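Local atomic coordinates of putative uncharacterized protein pf13_0012 (Plasmodium falciparum, PDB entry 2VWA), a protein that is of unknown molecular function but, as a sporozoite membrane protein essential for liver-stage development of the malaria parasite, binds phosphatidylethanolamine through its soluble domain. Residues 4-10 and 58-64. Numbering follows the deposited sequence.
Sequences INLNKPI and QKFVQGL
One face of the F60 ring carries the CD1 methyl of I4, which sits 3.9 Å from the ring centroid, a CH-pi contact displaced toward the rim. L6 reaches the same ring obliquely, its CD2 4.1 Å from F60 CD2. With CG1 of I4 anti to the carbonyl carbon (chi1 -82°) and the chain extended beyond it, CD1 is carried over the backbone of G63 and wedges between F60 and L64, 3.9 Å from L64 CD1. K59 runs out from the helix across the turn formed by N5 to K8. Its chain crosses L6 at a slant, with K59 CB 4.0 Å from L6 CD2, and I10 at about a right angle, where K59 CG is 3.8 Å from I10 CG1, until a bend at chi4 (-81°) turns the ammonium to the backbone. There K59 NZ donates to K8 O at 3.1 Å, the nitrogen tilted 32° from the carbonyl plane. Farther along, I10 lies square across Q58, I10 CD1 being 3.7 Å from Q58 CB, while its CG2 meets the side chain of Q62. A water donates to both N5 O and K59 O, tying the turn to the helix backbone, and K8 sends its own ammonium to a salt bridge with E66. Behind the contact, helix 21-41 meets F60 through S34 and I35. Apolar packing, one lysine-to-carbonyl bond and a water thus hold the N-terminal loop, with its type I beta turn, along helix 54-67 of the all-alpha UIS3 soluble domain, with the side chain of Q58 about 13 Å from the bound phosphatidylethanolamine.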
loop_
_atom_site.group_PDB
_atom_site.type_symbol
_atom_site.label_atom_id
_atom_site.label_comp_id
_atom_site.label_asym_id
_atom_site.label_seq_id
_atom_site.Cartn_x
_atom_site.Cartn_y
_atom_site.Cartn_z
ATOM N N ILE A 4 0.457 10.391 4.511
ATOM C CA ILE A 4 -0.812 9.664 4.483
ATOM C C ILE A 4 -1.483 9.641 5.855
ATOM O O ILE A 4 -0.812 9.526 6.877
ATOM C CB ILE A 4 -0.630 8.240 3.882
ATOM C CG1 ILE A 4 -0.630 8.335 2.348
ATOM C CG2 ILE A 4 -1.703 7.271 4.395
ATOM C CD1 ILE A 4 -0.400 7.043 1.625
ATOM N N ASN A 5 -2.803 9.769 5.879
ATOM C CA ASN A 5 -3.531 9.722 7.137
ATOM C C ASN A 5 -4.293 8.404 7.339
ATOM O O ASN A 5 -5.281 8.124 6.647
ATOM C CB ASN A 5 -4.469 10.923 7.262
ATOM C CG ASN A 5 -5.422 10.786 8.427
ATOM O OD1 ASN A 5 -5.024 10.860 9.584
ATOM N ND2 ASN A 5 -6.687 10.561 8.124
ATOM N N LEU A 6 -3.851 7.597 8.299
ATOM C CA LEU A 6 -4.447 6.280 8.472
ATOM C C LEU A 6 -5.745 6.348 9.258
ATOM O O LEU A 6 -6.417 5.330 9.455
ATOM C CB LEU A 6 -3.448 5.300 9.079
ATOM C CG LEU A 6 -2.196 5.166 8.215
ATOM C CD1 LEU A 6 -1.042 4.667 9.042
ATOM C CD2 LEU A 6 -2.439 4.269 7.001
ATOM N N ASN A 7 -6.101 7.566 9.661
ATOM C CA ASN A 7 -7.344 7.833 10.382
ATOM C C ASN A 7 -8.582 8.068 9.510
ATOM O O ASN A 7 -9.704 7.950 10.004
ATOM C CB ASN A 7 -7.153 8.983 11.378
ATOM C CG ASN A 7 -6.287 8.584 12.560
ATOM O OD1 ASN A 7 -6.393 7.467 13.072
ATOM N ND2 ASN A 7 -5.424 9.495 12.998
ATOM N N LYS A 8 -8.377 8.417 8.240
ATOM C CA LYS A 8 -9.473 8.466 7.277
ATOM C C LYS A 8 -10.044 7.060 7.111
ATOM O O LYS A 8 -9.285 6.098 6.962
ATOM C CB LYS A 8 -9.013 8.989 5.918
ATOM C CG LYS A 8 -8.908 10.509 5.801
ATOM C CD LYS A 8 -8.213 10.936 4.477
ATOM C CE LYS A 8 -9.143 11.682 3.501
ATOM N NZ LYS A 8 -10.194 10.840 2.846
ATOM N N PRO A 9 -11.382 6.922 7.174
ATOM C CA PRO A 9 -11.986 5.619 6.904
ATOM C C PRO A 9 -11.827 5.255 5.430
ATOM O O PRO A 9 -11.530 6.108 4.608
ATOM C CB PRO A 9 -13.471 5.834 7.230
ATOM C CG PRO A 9 -13.546 7.132 7.948
ATOM C CD PRO A 9 -12.394 7.944 7.498
ATOM N N ILE A 10 -12.029 3.985 5.121
ATOM C CA ILE A 10 -11.952 3.481 3.765
ATOM C C ILE A 10 -13.254 3.793 3.038
ATOM O O ILE A 10 -14.349 3.610 3.604
ATOM C CB ILE A 10 -11.681 1.969 3.781
ATOM C CG1 ILE A 10 -10.221 1.716 4.149
ATOM C CG2 ILE A 10 -12.022 1.322 2.437
ATOM C CD1 ILE A 10 -9.942 0.279 4.536
ATOM N N GLN A 58 -5.068 -1.003 2.128
ATOM C CA GLN A 58 -6.124 -0.231 1.494
ATOM C C GLN A 58 -6.023 1.254 1.821
ATOM O O GLN A 58 -6.029 2.089 0.927
ATOM C CB GLN A 58 -7.492 -0.740 1.913
ATOM C CG GLN A 58 -8.026 -1.860 1.057
ATOM C CD GLN A 58 -9.537 -1.766 0.858
ATOM O OE1 GLN A 58 -10.310 -2.050 1.779
ATOM N NE2 GLN A 58 -9.966 -1.366 -0.349
ATOM N N LYS A 59 -5.909 1.576 3.106
ATOM C CA LYS A 59 -5.815 2.977 3.533
ATOM C C LYS A 59 -4.651 3.645 2.849
ATOM O O LYS A 59 -4.735 4.819 2.490
ATOM C CB LYS A 59 -5.685 3.108 5.045
ATOM C CG LYS A 59 -6.942 2.790 5.826
ATOM C CD LYS A 59 -6.680 3.133 7.271
ATOM C CE LYS A 59 -7.687 2.504 8.204
ATOM N NZ LYS A 59 -8.935 3.290 8.235
ATOM N N PHE A 60 -3.593 2.875 2.639
ATOM C CA PHE A 60 -2.397 3.357 1.945
ATOM C C PHE A 60 -2.593 3.609 0.449
ATOM O O PHE A 60 -2.119 4.611 -0.082
ATOM C CB PHE A 60 -1.219 2.400 2.147
ATOM C CG PHE A 60 -0.020 3.080 2.653
ATOM C CD1 PHE A 60 0.851 3.715 1.777
ATOM C CD2 PHE A 60 0.216 3.157 4.022
ATOM C CE1 PHE A 60 1.964 4.399 2.266
ATOM C CE2 PHE A 60 1.327 3.845 4.507
ATOM C CZ PHE A 60 2.192 4.469 3.633
ATOM N N VAL A 61 -3.288 2.696 -0.213
ATOM C CA VAL A 61 -3.540 2.821 -1.636
ATOM C C VAL A 61 -4.523 3.982 -1.884
ATOM O O VAL A 61 -4.395 4.716 -2.867
ATOM C CB VAL A 61 -4.045 1.465 -2.266
ATOM C CG1 VAL A 61 -4.534 1.664 -3.686
ATOM C CG2 VAL A 61 -2.936 0.402 -2.233
ATOM N N GLN A 62 -5.481 4.151 -0.976
ATOM C CA GLN A 62 -6.449 5.227 -1.094
ATOM C C GLN A 62 -5.848 6.611 -0.859
ATOM O O GLN A 62 -6.178 7.548 -1.583
ATOM C CB GLN A 62 -7.690 4.970 -0.231
ATOM C CG GLN A 62 -8.577 3.905 -0.881
ATOM C CD GLN A 62 -9.936 3.691 -0.239
ATOM O OE1 GLN A 62 -10.683 2.800 -0.669
ATOM N NE2 GLN A 62 -10.272 4.498 0.783
ATOM N N GLY A 63 -4.955 6.710 0.128
ATOM C CA GLY A 63 -4.317 7.968 0.486
ATOM C C GLY A 63 -3.415 8.385 -0.641
ATOM O O GLY A 63 -3.395 9.547 -1.079
ATOM N N LEU A 64 -2.705 7.408 -1.166
ATOM C CA LEU A 64 -1.719 7.653 -2.187
ATOM C C LEU A 64 -2.397 8.084 -3.460
ATOM O O LEU A 64 -1.887 8.951 -4.158
ATOM C CB LEU A 64 -0.890 6.406 -2.386
ATOM C CG LEU A 64 0.608 6.555 -2.508
ATOM C CD1 LEU A 64 1.184 7.832 -1.803
ATOM C CD2 LEU A 64 1.191 5.268 -1.945
HETATM O O HOH W 1 -5.949 7.037 3.918
#